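Local coordinates for siderophore-interacting protein (Aeromonas hydrophila, PDB 6K2L), which binds flavin-adenine dinucleotide and probably reduces ferric siderophores so that their iron is released inside the cell, at residues A[23-28]-A[96-101]; A[79-84]-A[106-111]. The protein carries 1 engineered substitution. All coordinates share one frame; numbering follows the deposited sequence.

Interaction 1: residues A[23-28]-A[96-101]. With FAD (flavin-adenine dinucleotide), chain C.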
loop_
_atom_site.group_PDB
_atom_site.type_symbol
_atom_site.label_atom_id
_atom_site.label_comp_id
_atom_site.label_asym_id
_atom_site.label_seq_id
_atom_site.Cartn_x
_atom_site.Cartn_y
_atom_site.Cartn_z
ATOM N N PRO A 23 15.260 -7.775 -17.416
ATOM C CA PRO A 23 16.566 -8.462 -17.335
ATOM C C PRO A 23 17.484 -7.981 -16.213
ATOM O O PRO A 23 18.317 -8.759 -15.736
ATOM C CB PRO A 23 17.176 -8.189 -18.715
ATOM C CG PRO A 23 15.999 -8.085 -19.602
ATOM C CD PRO A 23 14.947 -7.376 -18.797
ATOM N N HIS A 24 17.378 -6.720 -15.783
ATOM C CA HIS A 24 18.227 -6.199 -14.717
ATOM C C HIS A 24 17.432 -5.744 -13.498
ATOM O O HIS A 24 17.865 -4.856 -12.765
ATOM C CB HIS A 24 19.100 -5.061 -15.223
ATOM C CG HIS A 24 20.082 -5.487 -16.255
ATOM N ND1 HIS A 24 19.729 -5.689 -17.574
ATOM C CD2 HIS A 24 21.402 -5.781 -16.166
ATOM C CE1 HIS A 24 20.793 -6.071 -18.258
ATOM N NE2 HIS A 24 21.822 -6.138 -17.427
ATOM N N LEU A 25 16.275 -6.344 -13.265
ATOM C CA LEU A 25 15.489 -6.060 -12.075
ATOM C C LEU A 25 14.902 -7.380 -11.595
ATOM O O LEU A 25 14.056 -7.977 -12.264
ATOM C CB LEU A 25 14.402 -5.019 -12.357
ATOM C CG LEU A 25 13.856 -4.411 -11.049
ATOM C CD1 LEU A 25 14.930 -3.564 -10.342
ATOM C CD2 LEU A 25 12.548 -3.637 -11.243
ATOM N N ARG A 26 15.360 -7.846 -10.448
ATOM C CA ARG A 26 15.050 -9.192 -9.982
ATOM C C ARG A 26 14.228 -9.101 -8.703
ATOM O O ARG A 26 14.707 -8.577 -7.696
ATOM C CB ARG A 26 16.339 -9.985 -9.761
ATOM C CG ARG A 26 16.098 -11.408 -9.316
ATOM C CD ARG A 26 17.378 -12.217 -9.345
ATOM N NE ARG A 26 17.599 -12.724 -10.700
ATOM C CZ ARG A 26 18.786 -13.010 -11.215
ATOM N NH1 ARG A 26 19.883 -12.868 -10.480
ATOM N NH2 ARG A 26 18.873 -13.446 -12.460
ATOM N N ARG A 27 12.992 -9.584 -8.754
ATOM C CA ARG A 27 12.066 -9.541 -7.622
ATOM C C ARG A 27 12.240 -10.815 -6.808
ATOM O O ARG A 27 11.874 -11.911 -7.264
ATOM C CB ARG A 27 10.618 -9.416 -8.094
ATOM C CG ARG A 27 9.571 -9.578 -6.981
ATOM C CD ARG A 27 8.250 -8.850 -7.317
ATOM N NE ARG A 27 8.532 -7.556 -7.927
ATOM C CZ ARG A 27 7.813 -6.987 -8.893
ATOM N NH1 ARG A 27 6.724 -7.590 -9.370
ATOM N NH2 ARG A 27 8.202 -5.804 -9.379
ATOM N N ILE A 28 12.787 -10.676 -5.604
ATOM C CA ILE A 28 13.006 -11.792 -4.701
ATOM C C ILE A 28 11.925 -11.740 -3.635
ATOM O O ILE A 28 11.716 -10.702 -2.995
ATOM C CB ILE A 28 14.406 -11.737 -4.085
ATOM C CG1 ILE A 28 15.463 -11.934 -5.181
ATOM C CG2 ILE A 28 14.502 -12.742 -2.996
ATOM C CD1 ILE A 28 16.902 -11.643 -4.721
ATOM N N ASP A 96 8.455 -8.678 -0.689
ATOM C CA ASP A 96 9.156 -8.582 -1.972
ATOM C C ASP A 96 10.227 -7.504 -1.945
ATOM O O ASP A 96 9.942 -6.346 -1.642
ATOM C CB ASP A 96 8.180 -8.223 -3.104
ATOM C CG ASP A 96 7.334 -9.384 -3.527
ATOM O OD1 ASP A 96 7.702 -10.525 -3.170
ATOM O OD2 ASP A 96 6.300 -9.159 -4.211
ATOM N N ILE A 97 11.443 -7.856 -2.321
ATOM C CA ILE A 97 12.484 -6.862 -2.547
ATOM C C ILE A 97 12.972 -6.983 -3.980
ATOM O O ILE A 97 13.296 -8.093 -4.421
ATOM C CB ILE A 97 13.655 -7.042 -1.577
ATOM C CG1 ILE A 97 13.142 -7.009 -0.147
ATOM C CG2 ILE A 97 14.657 -5.934 -1.803
ATOM C CD1 ILE A 97 14.235 -7.437 0.885
ATOM N N ASP A 98 13.053 -5.845 -4.699
ATOM C CA ASP A 98 13.522 -5.815 -6.089
ATOM C C ASP A 98 14.969 -5.316 -6.192
ATOM O O ASP A 98 15.263 -4.162 -5.844
ATOM C CB ASP A 98 12.641 -4.920 -6.954
ATOM C CG ASP A 98 11.240 -5.475 -7.184
ATOM O OD1 ASP A 98 10.915 -6.614 -6.750
ATOM O OD2 ASP A 98 10.449 -4.741 -7.834
ATOM N N PHE A 99 15.850 -6.155 -6.736
ATOM C CA PHE A 99 17.286 -5.891 -6.841
ATOM C C PHE A 99 17.649 -5.392 -8.240
ATOM O O PHE A 99 17.366 -6.077 -9.233
ATOM C CB PHE A 99 18.074 -7.173 -6.521
ATOM C CG PHE A 99 18.151 -7.479 -5.059
ATOM C CD1 PHE A 99 17.046 -8.008 -4.381
ATOM C CD2 PHE A 99 19.308 -7.212 -4.337
ATOM C CE1 PHE A 99 17.101 -8.259 -3.017
ATOM C CE2 PHE A 99 19.367 -7.473 -2.970
ATOM C CZ PHE A 99 18.269 -7.997 -2.317
ATOM N N ALA A 100 18.287 -4.217 -8.322
ATOM C CA ALA A 100 18.836 -3.726 -9.595
ATOM C C ALA A 100 20.130 -4.482 -9.884
ATOM O O ALA A 100 21.176 -4.184 -9.309
ATOM C CB ALA A 100 19.077 -2.217 -9.557
ATOM N N LEU A 101 20.060 -5.470 -10.779
ATOM C CA LEU A 101 21.212 -6.315 -11.119
ATOM C C LEU A 101 22.334 -5.495 -11.754
ATOM O O LEU A 101 22.084 -4.577 -12.542
ATOM C CB LEU A 101 20.776 -7.444 -12.072
ATOM C CG LEU A 101 19.830 -8.551 -11.555
ATOM C CD1 LEU A 101 19.676 -9.691 -12.553
ATOM C CD2 LEU A 101 20.249 -9.092 -10.166
HETATM P PA FAD C . 28.130 -2.080 -3.367
HETATM O O1A FAD C . 28.948 -3.089 -2.626
HETATM O O2A FAD C . 27.500 -0.970 -2.515
HETATM O O5B FAD C . 28.938 -1.265 -4.513
HETATM C C5B FAD C . 29.790 -1.937 -5.465
HETATM C C4B FAD C . 29.999 -1.117 -6.722
HETATM O O4B FAD C . 28.853 -1.242 -7.595
HETATM C C3B FAD C . 30.222 0.384 -6.552
HETATM O O3B FAD C . 31.142 0.856 -7.535
HETATM C C2B FAD C . 28.814 0.962 -6.753
HETATM O O2B FAD C . 28.774 2.299 -7.246
HETATM C C1B FAD C . 28.241 0.021 -7.806
HETATM N N9A FAD C . 26.820 -0.181 -7.672
HETATM C C8A FAD C . 26.119 -0.342 -6.504
HETATM N N7A FAD C . 24.833 -0.549 -6.676
HETATM C C5A FAD C . 24.685 -0.534 -8.057
HETATM C C6A FAD C . 23.564 -0.698 -8.889
HETATM N N6A FAD C . 22.337 -0.951 -8.429
HETATM N N1A FAD C . 23.757 -0.614 -10.231
HETATM C C2A FAD C . 24.990 -0.376 -10.688
HETATM N N3A FAD C . 26.125 -0.217 -9.995
HETATM C C4A FAD C . 25.903 -0.313 -8.681
HETATM N N1 FAD C . 18.926 -0.658 -4.622
HETATM C C2 FAD C . 18.184 -1.641 -5.213
HETATM O O2 FAD C . 18.661 -2.397 -6.062
HETATM N N3 FAD C . 16.850 -1.799 -4.870
HETATM C C4 FAD C . 16.153 -1.045 -3.959
HETATM O O4 FAD C . 14.967 -1.288 -3.732
HETATM C C4X FAD C . 16.951 -0.011 -3.323
HETATM N N5 FAD C . 16.364 0.765 -2.418
HETATM C C5X FAD C . 17.121 1.746 -1.828
HETATM C C6 FAD C . 16.515 2.580 -0.897
HETATM C C7 FAD C . 17.226 3.609 -0.284
HETATM C C7M FAD C . 16.534 4.475 0.738
HETATM C C8 FAD C . 18.591 3.785 -0.587
HETATM C C8M FAD C . 19.410 4.857 0.089
HETATM C C9 FAD C . 19.202 2.938 -1.506
HETATM C C9A FAD C . 18.481 1.932 -2.134
HETATM N N10 FAD C . 19.071 1.091 -3.099
HETATM C C10 FAD C . 18.329 0.110 -3.727
HETATM C "C1'" FAD C . 20.484 1.271 -3.480
HETATM C "C2'" FAD C . 21.418 0.162 -2.990
HETATM O "O2'" FAD C . 21.626 0.232 -1.576
HETATM C "C3'" FAD C . 22.759 0.305 -3.716
HETATM O "O3'" FAD C . 22.582 -0.108 -5.069
HETATM C "C4'" FAD C . 23.907 -0.490 -3.096
HETATM O "O4'" FAD C . 25.141 0.139 -3.456
HETATM C "C5'" FAD C . 23.876 -1.939 -3.532
HETATM O "O5'" FAD C . 24.867 -2.676 -2.792
HETATM P P FAD C . 25.814 -3.722 -3.499
HETATM O O1P FAD C . 26.427 -4.558 -2.368
HETATM O O2P FAD C . 25.123 -4.488 -4.536
HETATM O O3P FAD C . 26.951 -2.808 -4.151
#
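Arg27 and Asp98 meet because Arg27 sends CG anti to its backbone N (chi1 171°) and then bends at chi3, while Asp98 holds CG beside its own N (chi1 -69°), which lays the two side chains alongside each other, pointing the same way. The guanidinium grips the carboxylate side-on with two nitrogens: NE of Arg27 reaches the syn lone pair of Asp98 OD1 at 2.8 Å, and NH2 of Arg27 reaches Asp98 OD2 at 2.9 Å. The planes are only 17° apart, so this salt bridge is nearly flat and the rotation of both groups is fixed. Asp96, which pairs with Arg89, adds a second carboxylate near Arg27 without bonding to it.

On the sheet face that carries Arg26, Ile28 and Phe99, CD1 of Ile28 packs on CD1 of Phe99 at 3.7 Å. Leu101 places CD1 over the centre of the Arg26 guanidinium, 3.6 Å above its plane, while NE of that group forms a salt bridge with Asp20.

Backbone bonds join Arg26 to Phe99 and Ile28 to Ile97 in both directions, and Leu101 N to His24 O extends the pairing beyond the strand end. Other backbone groups of 96-101 serve FAD: Ala100 N donates to flavin O2 at 2.9 Å, and flavin N3 donates to Asp98 O at 3.0 Å. This antiparallel pair, with the backbone of 98-100 bonding the pyrimidine side of the isoalloxazine, belongs to the six-stranded flavin-binding barrel of the ferredoxin reductase-like fold.

Interaction 2: residues A[79-84]-A[106-111]. With FAD (flavin-adenine dinucleotide), chain C.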
loop_
_atom_site.group_PDB
_atom_site.type_symbol
_atom_site.label_atom_id
_atom_site.label_comp_id
_atom_site.label_asym_id
_atom_site.label_seq_id
_atom_site.Cartn_x
_atom_site.Cartn_y
_atom_site.Cartn_z
ATOM N N ILE A 79 27.305 -6.874 7.338
ATOM C CA ILE A 79 27.319 -5.767 6.390
ATOM C C ILE A 79 25.881 -5.356 6.118
ATOM O O ILE A 79 24.979 -6.201 6.055
ATOM C CB ILE A 79 28.043 -6.169 5.093
ATOM C CG1 ILE A 79 29.435 -6.713 5.421
ATOM C CG2 ILE A 79 28.156 -4.992 4.139
ATOM C CD1 ILE A 79 30.007 -7.522 4.289
ATOM N N MET A 80 25.642 -4.055 6.009
ATOM C CA MET A 80 24.290 -3.550 5.840
ATOM C C MET A 80 24.154 -2.896 4.477
ATOM O O MET A 80 25.085 -2.231 4.002
ATOM C CB MET A 80 23.954 -2.557 6.933
ATOM C CG MET A 80 24.428 -3.048 8.276
ATOM S SD MET A 80 23.059 -3.814 9.134
ATOM C CE MET A 80 22.301 -2.301 9.733
ATOM N N ARG A 81 23.007 -3.126 3.837
ATOM C CA ARG A 81 22.635 -2.368 2.651
ATOM C C ARG A 81 21.208 -1.885 2.819
ATOM O O ARG A 81 20.389 -2.561 3.438
ATOM C CB ARG A 81 22.737 -3.200 1.362
ATOM C CG ARG A 81 24.157 -3.655 1.008
ATOM C CD ARG A 81 24.998 -2.507 0.586
ATOM N NE ARG A 81 26.317 -2.881 0.074
ATOM C CZ ARG A 81 27.431 -2.894 0.811
ATOM N NH1 ARG A 81 27.365 -2.597 2.095
ATOM N NH2 ARG A 81 28.608 -3.175 0.262
ATOM N N THR A 82 20.895 -0.735 2.224
ATOM C CA THR A 82 19.542 -0.199 2.251
ATOM C C THR A 82 18.759 -0.648 1.024
ATOM O O THR A 82 19.261 -0.571 -0.099
ATOM C CB THR A 82 19.563 1.320 2.319
ATOM O OG1 THR A 82 20.329 1.709 3.458
ATOM C CG2 THR A 82 18.123 1.853 2.478
ATOM N N PHE A 83 17.528 -1.107 1.236
ATOM C CA PHE A 83 16.679 -1.547 0.135
ATOM C C PHE A 83 15.246 -1.148 0.431
ATOM O O PHE A 83 14.908 -0.720 1.528
ATOM C CB PHE A 83 16.786 -3.068 -0.118
ATOM C CG PHE A 83 17.989 -3.437 -0.942
ATOM C CD1 PHE A 83 19.238 -3.516 -0.354
ATOM C CD2 PHE A 83 17.873 -3.652 -2.299
ATOM C CE1 PHE A 83 20.326 -3.806 -1.082
ATOM C CE2 PHE A 83 18.968 -3.922 -3.043
ATOM C CZ PHE A 83 20.207 -4.005 -2.432
ATOM N N THR A 84 14.414 -1.266 -0.580
ATOM C CA THR A 84 13.024 -0.870 -0.524
ATOM C C THR A 84 12.185 -2.129 -0.381
ATOM O O THR A 84 12.451 -3.125 -1.060
ATOM C CB THR A 84 12.670 -0.141 -1.814
ATOM O OG1 THR A 84 13.562 0.968 -1.961
ATOM C CG2 THR A 84 11.173 0.321 -1.847
ATOM N N GLY A 106 30.025 -6.502 -4.788
ATOM C CA GLY A 106 29.403 -6.083 -3.538
ATOM C C GLY A 106 28.536 -7.188 -2.967
ATOM O O GLY A 106 28.053 -8.055 -3.708
ATOM N N PRO A 107 28.331 -7.200 -1.643
ATOM C CA PRO A 107 27.578 -8.316 -1.038
ATOM C C PRO A 107 26.135 -8.419 -1.498
ATOM O O PRO A 107 25.648 -9.535 -1.691
ATOM C CB PRO A 107 27.664 -8.024 0.469
ATOM C CG PRO A 107 27.885 -6.549 0.562
ATOM C CD PRO A 107 28.743 -6.206 -0.633
ATOM N N ALA A 108 25.410 -7.306 -1.649
ATOM C CA ALA A 108 24.014 -7.418 -2.083
ATOM C C ALA A 108 23.914 -7.901 -3.526
ATOM O O ALA A 108 23.027 -8.700 -3.849
ATOM C CB ALA A 108 23.281 -6.081 -1.925
ATOM N N SER A 109 24.815 -7.434 -4.397
ATOM C CA SER A 109 24.864 -7.946 -5.764
ATOM C C SER A 109 25.111 -9.442 -5.783
ATOM O O SER A 109 24.497 -10.156 -6.583
ATOM C CB SER A 109 25.956 -7.241 -6.572
ATOM O OG SER A 109 25.940 -7.696 -7.917
ATOM N N ARG A 110 25.994 -9.939 -4.906
ATOM C CA ARG A 110 26.231 -11.372 -4.854
ATOM C C ARG A 110 25.005 -12.116 -4.373
ATOM O O ARG A 110 24.627 -13.142 -4.954
ATOM C CB ARG A 110 27.416 -11.697 -3.950
ATOM C CG ARG A 110 27.523 -13.193 -3.644
ATOM C CD ARG A 110 28.457 -13.451 -2.467
ATOM N NE ARG A 110 29.868 -13.275 -2.816
ATOM C CZ ARG A 110 30.864 -13.405 -1.946
ATOM N NH1 ARG A 110 30.578 -13.705 -0.683
ATOM N NH2 ARG A 110 32.134 -13.243 -2.334
ATOM N N PHE A 111 24.358 -11.612 -3.337
ATOM C CA PHE A 111 23.143 -12.278 -2.901
ATOM C C PHE A 111 22.113 -12.339 -4.030
ATOM O O PHE A 111 21.518 -13.396 -4.271
ATOM C CB PHE A 111 22.565 -11.575 -1.677
ATOM C CG PHE A 111 21.206 -12.050 -1.326
ATOM C CD1 PHE A 111 21.029 -13.225 -0.600
ATOM C CD2 PHE A 111 20.095 -11.346 -1.751
ATOM C CE1 PHE A 111 19.757 -13.672 -0.287
ATOM C CE2 PHE A 111 18.831 -11.788 -1.437
ATOM C CZ PHE A 111 18.659 -12.953 -0.703
HETATM P PA FAD C . 28.130 -2.080 -3.367
HETATM O O1A FAD C . 28.948 -3.089 -2.626
HETATM O O2A FAD C . 27.500 -0.970 -2.515
HETATM O O5B FAD C . 28.938 -1.265 -4.513
HETATM C C5B FAD C . 29.790 -1.937 -5.465
HETATM C C4B FAD C . 29.999 -1.117 -6.722
HETATM O O4B FAD C . 28.853 -1.242 -7.595
HETATM C C3B FAD C . 30.222 0.384 -6.552
HETATM O O3B FAD C . 31.142 0.856 -7.535
HETATM C C2B FAD C . 28.814 0.962 -6.753
HETATM O O2B FAD C . 28.774 2.299 -7.246
HETATM C C1B FAD C . 28.241 0.021 -7.806
HETATM N N9A FAD C . 26.820 -0.181 -7.672
HETATM C C8A FAD C . 26.119 -0.342 -6.504
HETATM N N7A FAD C . 24.833 -0.549 -6.676
HETATM C C5A FAD C . 24.685 -0.534 -8.057
HETATM C C6A FAD C . 23.564 -0.698 -8.889
HETATM N N6A FAD C . 22.337 -0.951 -8.429
HETATM N N1A FAD C . 23.757 -0.614 -10.231
HETATM C C2A FAD C . 24.990 -0.376 -10.688
HETATM N N3A FAD C . 26.125 -0.217 -9.995
HETATM C C4A FAD C . 25.903 -0.313 -8.681
HETATM N N1 FAD C . 18.926 -0.658 -4.622
HETATM C C2 FAD C . 18.184 -1.641 -5.213
HETATM O O2 FAD C . 18.661 -2.397 -6.062
HETATM N N3 FAD C . 16.850 -1.799 -4.870
HETATM C C4 FAD C . 16.153 -1.045 -3.959
HETATM O O4 FAD C . 14.967 -1.288 -3.732
HETATM C C4X FAD C . 16.951 -0.011 -3.323
HETATM N N5 FAD C . 16.364 0.765 -2.418
HETATM C C5X FAD C . 17.121 1.746 -1.828
HETATM C C6 FAD C . 16.515 2.580 -0.897
HETATM C C7 FAD C . 17.226 3.609 -0.284
HETATM C C7M FAD C . 16.534 4.475 0.738
HETATM C C8 FAD C . 18.591 3.785 -0.587
HETATM C C8M FAD C . 19.410 4.857 0.089
HETATM C C9 FAD C . 19.202 2.938 -1.506
HETATM C C9A FAD C . 18.481 1.932 -2.134
HETATM N N10 FAD C . 19.071 1.091 -3.099
HETATM C C10 FAD C . 18.329 0.110 -3.727
HETATM C "C1'" FAD C . 20.484 1.271 -3.480
HETATM C "C2'" FAD C . 21.418 0.162 -2.990
HETATM O "O2'" FAD C . 21.626 0.232 -1.576
HETATM C "C3'" FAD C . 22.759 0.305 -3.716
HETATM O "O3'" FAD C . 22.582 -0.108 -5.069
HETATM C "C4'" FAD C . 23.907 -0.490 -3.096
HETATM O "O4'" FAD C . 25.141 0.139 -3.456
HETATM C "C5'" FAD C . 23.876 -1.939 -3.532
HETATM O "O5'" FAD C . 24.867 -2.676 -2.792
HETATM P P FAD C . 25.814 -3.722 -3.499
HETATM O O1P FAD C . 26.427 -4.558 -2.368
HETATM O O2P FAD C . 25.123 -4.488 -4.536
HETATM O O3P FAD C . 26.951 -2.808 -4.151
#
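Apolar contacts join the strand to the first turn of the helix. CG2 of Ile79 meets CG of Pro107 at 3.9 Å, the two side chains crossing at about a right angle, and CZ of Phe83 touches CB of Ala108 at 3.7 Å.

A second kind sets a proline ring carbon over a guanidinium face: CG of Pro107 sits 3.4 Å above the plane of Arg81, offset toward the rim.

The polar link between strand and helix runs through FAD. Arg81, bent at chi2 (-70°), turns its guanidinium to the pyrophosphate, where NE donates to FAD O1P at 3.0 Å and NH2 to FAD O1A at 2.9 Å. Bonds from NH1 to Met80 O and, as a salt bridge, to Glu256 hold the group in place. From the helix, Ala108 N donates to the same O1P at 3.0 Å, and Ser109 N gives a weak bond to O2P.

Farther along the strand, Phe83 and Thr84 meet the flavin. Phe83 turns one face toward FAD C10, its ring inclined about 45° to the isoalloxazine, and its CE2 comes 3.2 Å from FAD C2. Thr84 OG1 donates to FAD N5 at 2.8 Å.

With Gly106 as N-cap, the helix presents its amino-terminal amides to the diphosphate. Together with the positive arginine, they would be expected to offset its negative charge.

In the fold
The centres of interactions 1 and 2 lie about 12 Å apart in the FAD-binding domain, interaction 1 within the barrel sheet and interaction 2 joining that sheet to helix 107-114. Their segments alternate along the chain: 23-28, 79-84, 96-101, then 106-111. Strands 79-89 and 94-100 are neighbours in the sheet, with strand 25-31 on the other side of 94-100; the helix follows strand 94-100 in the chain. Phe99 links the two contacts by packing on both Phe83 and Phe111, while Ile28 also touches Phe111. Both bind one FAD molecule: interaction 1 bonds O2 and N3; interaction 2 takes O4, N5, the ribityl chain and the diphosphate. Together they hold the polar edge of the flavin and the diphosphate from one domain.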